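Local coordinates for rhodopsin (Rubrobacter xylanophilus, PDB 6KFQ), which binds retinal within a bundle of seven transmembrane helices and probably works as a light-driven proton pump with high thermostability, at residues Tyr33-Thr38 with Leu215-Arg220; Leu88-Asp93 with Gln162-Leu167. All coordinates share one frame; numbering follows the deposited sequence.

Contact 1: Tyr33-Thr38 with Leu215-Arg220; sequences YFFVIT and LLLSSR. With SO4 (sulfate ion), chain T.
Leu217 lies across the ring of Phe35, the two side chains running alongside each other and pointing opposite ways. Leu217 CD2 sits over the middle of one ring face, 3.8 Å from the Phe35 centroid and 10° off the normal, a CH-pi contact. Leu217 CD1 lies above the same face but beyond the ring margin, 3.7 Å from Phe35 CD1, and meets Thr38 tip to tip. For Phe35, chi1 of -65° brings the ring up to Leu217, and chi2 of -101° turns its face to the leucine. Leu216 CG is instead anti to its own N, which carries Leu216 CD2 to 3.5 Å from Thr38 OG1 and, across at about a right angle, to 4.2 Å from Phe34 CD1. Thr38 OG1 is hydrogen-bonded to Asp85 OD2 of helix 70-90. An alanine at Phe35 would remove the ring under Leu217 CD2 and would probably loosen the packing of this leucine against helix 32-53. At the N-terminal end of that helix, Tyr33 N bonds weakly to sulfate O1, and Arg32 N also binds the ion. The contact joins the beginning of helix 32-53 to the end of helix 194-218 in the rhodopsin bundle; helix 158-184 touches Leu216, and Leu223 of helix 220-228 reaches Phe34 and Phe35.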
ATOM      1  N   TYR A  33       2.804   5.704 -17.627  1.00 53.57           N
ATOM      2  CA  TYR A  33       1.918   4.825 -16.870  1.00 50.94           C
ATOM      3  C   TYR A  33       2.351   4.703 -15.413  1.00 46.75           C
ATOM      4  O   TYR A  33       1.507   4.476 -14.544  1.00 44.27           O
ATOM      5  CB  TYR A  33       1.824   3.442 -17.523  1.00 52.76           C
ATOM      6  CG  TYR A  33       3.141   2.712 -17.677  1.00 52.38           C
ATOM      7  CD1 TYR A  33       3.577   1.802 -16.721  1.00 48.37           C
ATOM      8  CD2 TYR A  33       3.939   2.924 -18.791  1.00 55.15           C
ATOM      9  CE1 TYR A  33       4.782   1.137 -16.866  1.00 48.21           C
ATOM     10  CE2 TYR A  33       5.134   2.261 -18.949  1.00 55.72           C
ATOM     11  CZ  TYR A  33       5.554   1.371 -17.989  1.00 51.42           C
ATOM     12  OH  TYR A  33       6.756   0.728 -18.167  1.00 50.52           O
ATOM     13  N   PHE A  34       3.647   4.859 -15.122  1.00 44.97           N
ATOM     14  CA  PHE A  34       4.088   4.892 -13.728  1.00 41.41           C
ATOM     15  C   PHE A  34       3.459   6.066 -12.989  1.00 44.91           C
ATOM     16  O   PHE A  34       2.957   5.921 -11.867  1.00 38.65           O
ATOM     17  CB  PHE A  34       5.612   4.984 -13.654  1.00 52.73           C
ATOM     18  CG  PHE A  34       6.317   3.678 -13.867  1.00 49.78           C
ATOM     19  CD1 PHE A  34       6.214   2.662 -12.934  1.00 46.75           C
ATOM     20  CD2 PHE A  34       7.108   3.477 -14.989  1.00 50.92           C
ATOM     21  CE1 PHE A  34       6.876   1.453 -13.125  1.00 45.58           C
ATOM     22  CE2 PHE A  34       7.773   2.272 -15.186  1.00 52.66           C
ATOM     23  CZ  PHE A  34       7.655   1.260 -14.251  1.00 48.26           C
ATOM     24  N   PHE A  35       3.489   7.247 -13.607  1.00 41.85           N
ATOM     25  CA  PHE A  35       2.927   8.434 -12.973  1.00 41.27           C
ATOM     26  C   PHE A  35       1.424   8.289 -12.774  1.00 42.69           C
ATOM     27  O   PHE A  35       0.878   8.733 -11.755  1.00 39.47           O
ATOM     28  CB  PHE A  35       3.256   9.674 -13.819  1.00 48.45           C
ATOM     29  CG  PHE A  35       4.728   9.976 -13.886  1.00 46.70           C
ATOM     30  CD1 PHE A  35       5.279  10.972 -13.104  1.00 43.82           C
ATOM     31  CD2 PHE A  35       5.570   9.223 -14.696  1.00 48.25           C
ATOM     32  CE1 PHE A  35       6.632  11.233 -13.141  1.00 48.65           C
ATOM     33  CE2 PHE A  35       6.926   9.473 -14.736  1.00 48.25           C
ATOM     34  CZ  PHE A  35       7.460  10.481 -13.963  1.00 49.05           C
ATOM     35  N   VAL A  36       0.743   7.647 -13.723  1.00 46.04           N
ATOM     36  CA  VAL A  36      -0.699   7.451 -13.612  1.00 47.76           C
ATOM     37  C   VAL A  36      -1.021   6.480 -12.479  1.00 47.20           C
ATOM     38  O   VAL A  36      -1.897   6.743 -11.648  1.00 43.55           O
ATOM     39  CB  VAL A  36      -1.274   6.967 -14.954  1.00 51.62           C
ATOM     40  CG1 VAL A  36      -2.752   6.659 -14.821  1.00 53.64           C
ATOM     41  CG2 VAL A  36      -1.037   8.009 -16.032  1.00 51.48           C
ATOM     42  N   ILE A  37      -0.316   5.344 -12.431  1.00 44.77           N
ATOM     43  CA  ILE A  37      -0.553   4.358 -11.376  1.00 37.94           C
ATOM     44  C   ILE A  37      -0.288   4.963 -10.008  1.00 36.81           C
ATOM     45  O   ILE A  37      -1.047   4.741  -9.055  1.00 37.07           O
ATOM     46  CB  ILE A  37       0.324   3.113 -11.599  1.00 38.01           C
ATOM     47  CG1 ILE A  37      -0.048   2.401 -12.903  1.00 40.06           C
ATOM     48  CG2 ILE A  37       0.222   2.174 -10.406  1.00 38.50           C
ATOM     49  CD1 ILE A  37       0.856   1.195 -13.221  1.00 40.42           C
ATOM     50  N   THR A  38       0.801   5.722  -9.885  1.00 36.91           N
ATOM     51  CA  THR A  38       1.209   6.226  -8.577  1.00 36.84           C
ATOM     52  C   THR A  38       0.310   7.367  -8.106  1.00 36.68           C
ATOM     53  O   THR A  38       0.059   7.503  -6.901  1.00 33.48           O
ATOM     54  CB  THR A  38       2.676   6.655  -8.638  1.00 37.11           C
ATOM     55  OG1 THR A  38       3.467   5.537  -9.064  1.00 38.11           O
ATOM     56  CG2 THR A  38       3.157   7.108  -7.281  1.00 38.32           C
ATOM     57  N   LEU A 215       9.828   8.918  -4.350  1.00 33.19           N
ATOM     58  CA  LEU A 215      11.063   8.237  -4.719  1.00 38.65           C
ATOM     59  C   LEU A 215      10.968   7.621  -6.108  1.00 36.90           C
ATOM     60  O   LEU A 215      11.909   7.724  -6.904  1.00 38.12           O
ATOM     61  CB  LEU A 215      11.395   7.169  -3.679  1.00 35.33           C
ATOM     62  CG  LEU A 215      11.759   7.706  -2.298  1.00 36.83           C
ATOM     63  CD1 LEU A 215      11.899   6.570  -1.297  1.00 37.10           C
ATOM     64  CD2 LEU A 215      13.032   8.549  -2.366  1.00 40.01           C
ATOM     65  N   LEU A 216       9.836   6.989  -6.424  1.00 33.64           N
ATOM     66  CA  LEU A 216       9.665   6.367  -7.734  1.00 34.75           C
ATOM     67  C   LEU A 216       9.678   7.411  -8.848  1.00 40.71           C
ATOM     68  O   LEU A 216      10.477   7.335  -9.792  1.00 41.44           O
ATOM     69  CB  LEU A 216       8.356   5.570  -7.765  1.00 32.97           C
ATOM     70  CG  LEU A 216       8.026   4.971  -9.136  1.00 39.54           C
ATOM     71  CD1 LEU A 216       9.132   4.037  -9.585  1.00 39.56           C
ATOM     72  CD2 LEU A 216       6.683   4.247  -9.104  1.00 40.67           C
ATOM     73  N   LEU A 217       8.786   8.395  -8.753  1.00 39.64           N
ATOM     74  CA  LEU A 217       8.571   9.322  -9.859  1.00 41.67           C
ATOM     75  C   LEU A 217       9.683  10.353  -9.996  1.00 43.43           C
ATOM     76  O   LEU A 217       9.776  10.998 -11.044  1.00 44.67           O
ATOM     77  CB  LEU A 217       7.220  10.022  -9.696  1.00 41.60           C
ATOM     78  CG  LEU A 217       6.044   9.045  -9.644  1.00 41.87           C
ATOM     79  CD1 LEU A 217       4.711   9.781  -9.679  1.00 42.22           C
ATOM     80  CD2 LEU A 217       6.134   8.034 -10.777  1.00 43.28           C
ATOM     81  N   SER A 218      10.530  10.516  -8.982  1.00 48.44           N
ATOM     82  CA  SER A 218      11.707  11.367  -9.109  1.00 54.10           C
ATOM     83  C   SER A 218      12.904  10.642  -9.721  1.00 51.98           C
ATOM     84  O   SER A 218      13.899  11.298 -10.056  1.00 51.16           O
ATOM     85  CB  SER A 218      12.098  11.932  -7.743  1.00 53.97           C
ATOM     86  OG  SER A 218      11.020  12.647  -7.167  1.00 57.41           O
ATOM     87  N   SER A 219      12.837   9.315  -9.866  1.00 49.37           N
ATOM     88  CA  SER A 219      13.932   8.525 -10.438  1.00 48.88           C
ATOM     89  C   SER A 219      13.837   8.548 -11.964  1.00 50.40           C
ATOM     90  O   SER A 219      13.581   7.539 -12.629  1.00 47.22           O
ATOM     91  CB  SER A 219      13.900   7.094  -9.915  1.00 48.02           C
ATOM     92  OG  SER A 219      14.034   7.041  -8.511  1.00 49.54           O
ATOM     93  N   ARG A 220      14.088   9.734 -12.520  1.00 47.99           N
ATOM     94  CA  ARG A 220      13.874   9.951 -13.947  1.00 51.01           C
ATOM     95  C   ARG A 220      14.830   9.134 -14.802  1.00 49.78           C
ATOM     96  O   ARG A 220      14.454   8.691 -15.892  1.00 52.84           O
ATOM     97  CB  ARG A 220      14.010  11.440 -14.278  1.00 54.08           C
ATOM     98  CG  ARG A 220      13.066  12.327 -13.476  1.00 55.23           C
ATOM     99  CD  ARG A 220      13.196  13.792 -13.891  1.00 57.00           C
ATOM    100  NE  ARG A 220      13.054  13.934 -15.336  1.00 59.61           N
ATOM    101  CZ  ARG A 220      11.890  13.916 -15.978  1.00 56.72           C
ATOM    102  NH1 ARG A 220      10.756  13.779 -15.306  1.00 54.83           N
ATOM    103  NH2 ARG A 220      11.861  14.042 -17.299  1.00 59.20           N
TER
HETATM  104  S   SO4 T 319       3.422   6.059 -21.950  1.00 88.56           S
HETATM  105  O1  SO4 T 319       3.032   5.515 -20.654  1.00 88.45           O
HETATM  106  O2  SO4 T 319       2.261   6.644 -22.614  1.00 88.92           O
HETATM  107  O3  SO4 T 319       4.444   7.088 -21.762  1.00 87.03           O
HETATM  108  O4  SO4 T 319       3.956   4.982 -22.779  1.00 89.95           O

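Contact 2: Leu88-Asp93 with Gln162-Leu167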
ATOM      1  N   LEU A  88       6.471  -3.615 -12.458  1.00 29.41           N
ATOM      2  CA  LEU A  88       6.831  -2.942 -13.703  1.00 32.52           C
ATOM      3  C   LEU A  88       8.260  -2.408 -13.665  1.00 31.93           C
ATOM      4  O   LEU A  88       8.910  -2.324 -14.712  1.00 34.36           O
ATOM      5  CB  LEU A  88       5.835  -1.820 -13.989  1.00 35.66           C
ATOM      6  CG  LEU A  88       4.386  -2.290 -14.112  1.00 37.27           C
ATOM      7  CD1 LEU A  88       3.443  -1.105 -14.258  1.00 39.07           C
ATOM      8  CD2 LEU A  88       4.236  -3.242 -15.286  1.00 43.17           C
ATOM      9  N   LEU A  89       8.762  -2.039 -12.485  1.00 32.17           N
ATOM     10  CA  LEU A  89      10.182  -1.719 -12.349  1.00 30.78           C
ATOM     11  C   LEU A  89      11.057  -2.938 -12.615  1.00 34.06           C
ATOM     12  O   LEU A  89      12.017  -2.865 -13.391  1.00 38.86           O
ATOM     13  CB  LEU A  89      10.482  -1.182 -10.953  1.00 29.33           C
ATOM     14  CG  LEU A  89      10.050   0.236 -10.595  1.00 34.50           C
ATOM     15  CD1 LEU A  89      10.472   0.523  -9.159  1.00 31.92           C
ATOM     16  CD2 LEU A  89      10.655   1.262 -11.552  1.00 37.51           C
ATOM     17  N   ALA A  90      10.738  -4.071 -11.970  1.00 26.81           N
ATOM     18  CA  ALA A  90      11.636  -5.227 -11.928  1.00 29.09           C
ATOM     19  C   ALA A  90      11.595  -6.063 -13.205  1.00 27.60           C
ATOM     20  O   ALA A  90      12.626  -6.600 -13.625  1.00 30.97           O
ATOM     21  CB  ALA A  90      11.290  -6.122 -10.729  1.00 22.85           C
ATOM     22  N   LEU A  91      10.428  -6.200 -13.828  1.00 40.75           N
ATOM     23  CA  LEU A  91      10.256  -7.134 -14.932  1.00 40.92           C
ATOM     24  C   LEU A  91      10.420  -6.436 -16.277  1.00 45.24           C
ATOM     25  O   LEU A  91       9.734  -5.449 -16.567  1.00 46.40           O
ATOM     26  CB  LEU A  91       8.886  -7.814 -14.845  1.00 40.73           C
ATOM     27  CG  LEU A  91       8.580  -8.552 -13.537  1.00 37.06           C
ATOM     28  CD1 LEU A  91       7.073  -8.788 -13.389  1.00 36.97           C
ATOM     29  CD2 LEU A  91       9.332  -9.872 -13.441  1.00 36.99           C
ATOM     30  N   ALA A  92      11.326  -6.969 -17.105  1.00 49.27           N
ATOM     31  CA  ALA A  92      11.623  -6.352 -18.393  1.00 57.16           C
ATOM     32  C   ALA A  92      10.476  -6.513 -19.383  1.00 62.73           C
ATOM     33  O   ALA A  92      10.318  -5.682 -20.285  1.00 66.23           O
ATOM     34  CB  ALA A  92      12.910  -6.941 -18.968  1.00 57.44           C
ATOM     35  N   ASP A  93       9.672  -7.566 -19.242  1.00 61.80           N
ATOM     36  CA  ASP A  93       8.493  -7.771 -20.081  1.00 67.49           C
ATOM     37  C   ASP A  93       7.403  -8.380 -19.218  1.00 63.14           C
ATOM     38  O   ASP A  93       7.294  -9.609 -19.102  1.00 62.31           O
ATOM     39  CB  ASP A  93       8.796  -8.669 -21.282  1.00 78.29           C
ATOM     40  CG  ASP A  93       7.681  -8.658 -22.314  1.00 86.99           C
ATOM     41  OD1 ASP A  93       7.782  -9.401 -23.313  1.00 93.53           O
ATOM     42  OD2 ASP A  93       6.712  -7.889 -22.136  1.00 88.61           O
ATOM     43  N   GLN A 162      18.568   0.059  -8.722  1.00 37.00           N
ATOM     44  CA  GLN A 162      18.773   0.837  -7.502  1.00 37.39           C
ATOM     45  C   GLN A 162      17.455   1.361  -6.942  1.00 36.87           C
ATOM     46  O   GLN A 162      17.209   1.285  -5.729  1.00 36.98           O
ATOM     47  CB  GLN A 162      19.750   1.986  -7.775  1.00 44.72           C
ATOM     48  CG  GLN A 162      19.989   2.883  -6.572  1.00 50.78           C
ATOM     49  CD  GLN A 162      20.909   4.047  -6.890  1.00 60.98           C
ATOM     50  OE1 GLN A 162      21.659   4.016  -7.867  1.00 66.98           O
ATOM     51  NE2 GLN A 162      20.854   5.082  -6.065  1.00 64.82           N
ATOM     52  N   ILE A 163      16.583   1.901  -7.799  1.00 33.97           N
ATOM     53  CA  ILE A 163      15.316   2.409  -7.289  1.00 31.80           C
ATOM     54  C   ILE A 163      14.415   1.256  -6.871  1.00 34.28           C
ATOM     55  O   ILE A 163      13.692   1.343  -5.870  1.00 30.54           O
ATOM     56  CB  ILE A 163      14.622   3.330  -8.310  1.00 36.29           C
ATOM     57  CG1 ILE A 163      13.344   3.920  -7.688  1.00 34.90           C
ATOM     58  CG2 ILE A 163      14.270   2.571  -9.573  1.00 35.49           C
ATOM     59  CD1 ILE A 163      13.583   4.682  -6.384  1.00 34.38           C
ATOM     60  N   PHE A 164      14.450   0.151  -7.615  1.00 35.26           N
ATOM     61  CA  PHE A 164      13.687  -1.005  -7.171  1.00 29.69           C
ATOM     62  C   PHE A 164      14.093  -1.411  -5.760  1.00 28.62           C
ATOM     63  O   PHE A 164      13.244  -1.611  -4.886  1.00 29.54           O
ATOM     64  CB  PHE A 164      13.867  -2.202  -8.100  1.00 29.41           C
ATOM     65  CG  PHE A 164      13.237  -3.438  -7.523  1.00 29.75           C
ATOM     66  CD1 PHE A 164      11.873  -3.645  -7.650  1.00 30.00           C
ATOM     67  CD2 PHE A 164      13.978  -4.323  -6.751  1.00 29.98           C
ATOM     68  CE1 PHE A 164      11.259  -4.757  -7.067  1.00 27.72           C
ATOM     69  CE2 PHE A 164      13.372  -5.428  -6.166  1.00 31.80           C
ATOM     70  CZ  PHE A 164      12.009  -5.637  -6.322  1.00 29.93           C
ATOM     71  N   ARG A 165      15.396  -1.567  -5.534  1.00 30.19           N
ATOM     72  CA  ARG A 165      15.860  -2.020  -4.229  1.00 34.25           C
ATOM     73  C   ARG A 165      15.445  -1.049  -3.134  1.00 33.87           C
ATOM     74  O   ARG A 165      15.026  -1.470  -2.049  1.00 32.78           O
ATOM     75  CB  ARG A 165      17.376  -2.206  -4.263  1.00 36.87           C
ATOM     76  CG  ARG A 165      17.784  -3.445  -5.046  1.00 44.51           C
ATOM     77  CD  ARG A 165      19.237  -3.397  -5.475  1.00 53.30           C
ATOM     78  NE  ARG A 165      19.548  -4.487  -6.395  1.00 60.39           N
ATOM     79  CZ  ARG A 165      20.591  -4.496  -7.218  1.00 66.47           C
ATOM     80  NH1 ARG A 165      21.423  -3.464  -7.242  1.00 68.92           N
ATOM     81  NH2 ARG A 165      20.795  -5.531  -8.022  1.00 69.84           N
ATOM     82  N   THR A 166      15.531   0.251  -3.413  1.00 34.58           N
ATOM     83  CA  THR A 166      15.112   1.247  -2.434  1.00 31.62           C
ATOM     84  C   THR A 166      13.626   1.124  -2.124  1.00 27.99           C
ATOM     85  O   THR A 166      13.227   1.100  -0.955  1.00 26.48           O
ATOM     86  CB  THR A 166      15.445   2.648  -2.942  1.00 32.58           C
ATOM     87  OG1 THR A 166      16.864   2.779  -3.031  1.00 34.36           O
ATOM     88  CG2 THR A 166      14.889   3.699  -1.988  1.00 33.07           C
ATOM     89  N   LEU A 167      12.786   1.052  -3.163  1.00 25.59           N
ATOM     90  CA  LEU A 167      11.348   0.973  -2.931  1.00 26.59           C
ATOM     91  C   LEU A 167      10.957  -0.356  -2.301  1.00 25.53           C
ATOM     92  O   LEU A 167      10.024  -0.417  -1.489  1.00 23.97           O
ATOM     93  CB  LEU A 167      10.599   1.179  -4.241  1.00 30.52           C
ATOM     94  CG  LEU A 167      10.734   2.572  -4.863  1.00 32.18           C
ATOM     95  CD1 LEU A 167       9.926   2.627  -6.142  1.00 32.80           C
ATOM     96  CD2 LEU A 167      10.295   3.653  -3.889  1.00 29.33           C
TER
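The carbonyl oxygen of Gln162 is held by two donors from a single residue one helical turn on. Thr166 N makes the regular helical bond to Gln162 O at 3.0 Å, and Thr166 OG1 adds a second to Gln162 O at 3.1 Å, its hydroxyl approaching from above the carbonyl plane, 31° out of it. Both bonds stay within helix 158-184. Between the two segments no hydrogen bond forms, and the contact is wholly apolar.

Leu89 carries most of it, pointing at helix 158-184 with CG beside its backbone N (chi1 -74°). Its two methyls divide the work: Leu89 CD1 meets Leu167 CD1 at 3.7 Å, the leucines crossing at about a right angle, and also lies against the backbone at Phe164 CA, whereas Leu89 CD2 stands farther off, 4.3 Å from Ile163 CG2. The ring of Phe164 is swung out with CG anti to the backbone N (chi1 172°), so that its CD1-CE1 side faces Leu89 and Ala90. There Leu89 CB lies at the ring edge, near its plane, while Ala90 CB approaches obliquely, 3.9 Å from Phe164 CE1.

The contact thus joins the C-terminal end of helix 70-90 to the early part of helix 158-184 in the seven-helix bundle of a microbial rhodopsin, the Leu167 side chain lying about 12 Å from the retinal. Leu91 is the first residue to leave helical geometry, and Leu89 O accepts a hydrogen bond from Arg156. Helix 124-153 closes over Phe164, with Phe150 edge-to-face against it and Leu149 touching both Phe164 and Ala90. Toward the other side, Leu216 of helix 194-218 packs on Leu89 and Leu167, and Phe34 of helix 32-53 on Leu89.

How the contacts relate
Both contacts are buried helix-helix interfaces on the same side of the chain's centre, about 12 Å apart between centres, and contact 2 is nested within the chain loop that contact 1 closes. They share no helix, yet they touch directly: Phe34 CE1 lies 3.5 Å from Leu88 CB, while Ile163 CD1 packs on Ser219. Together they tie four helices of the bundle at one end. Neither has a hydrogen bond across it, but contact 1 sets a threonine hydroxyl beside its leucines, whereas the touching side chains of contact 2 are all hydrocarbon. Contact 1 buries more surface, 303 Å² against 203 Å².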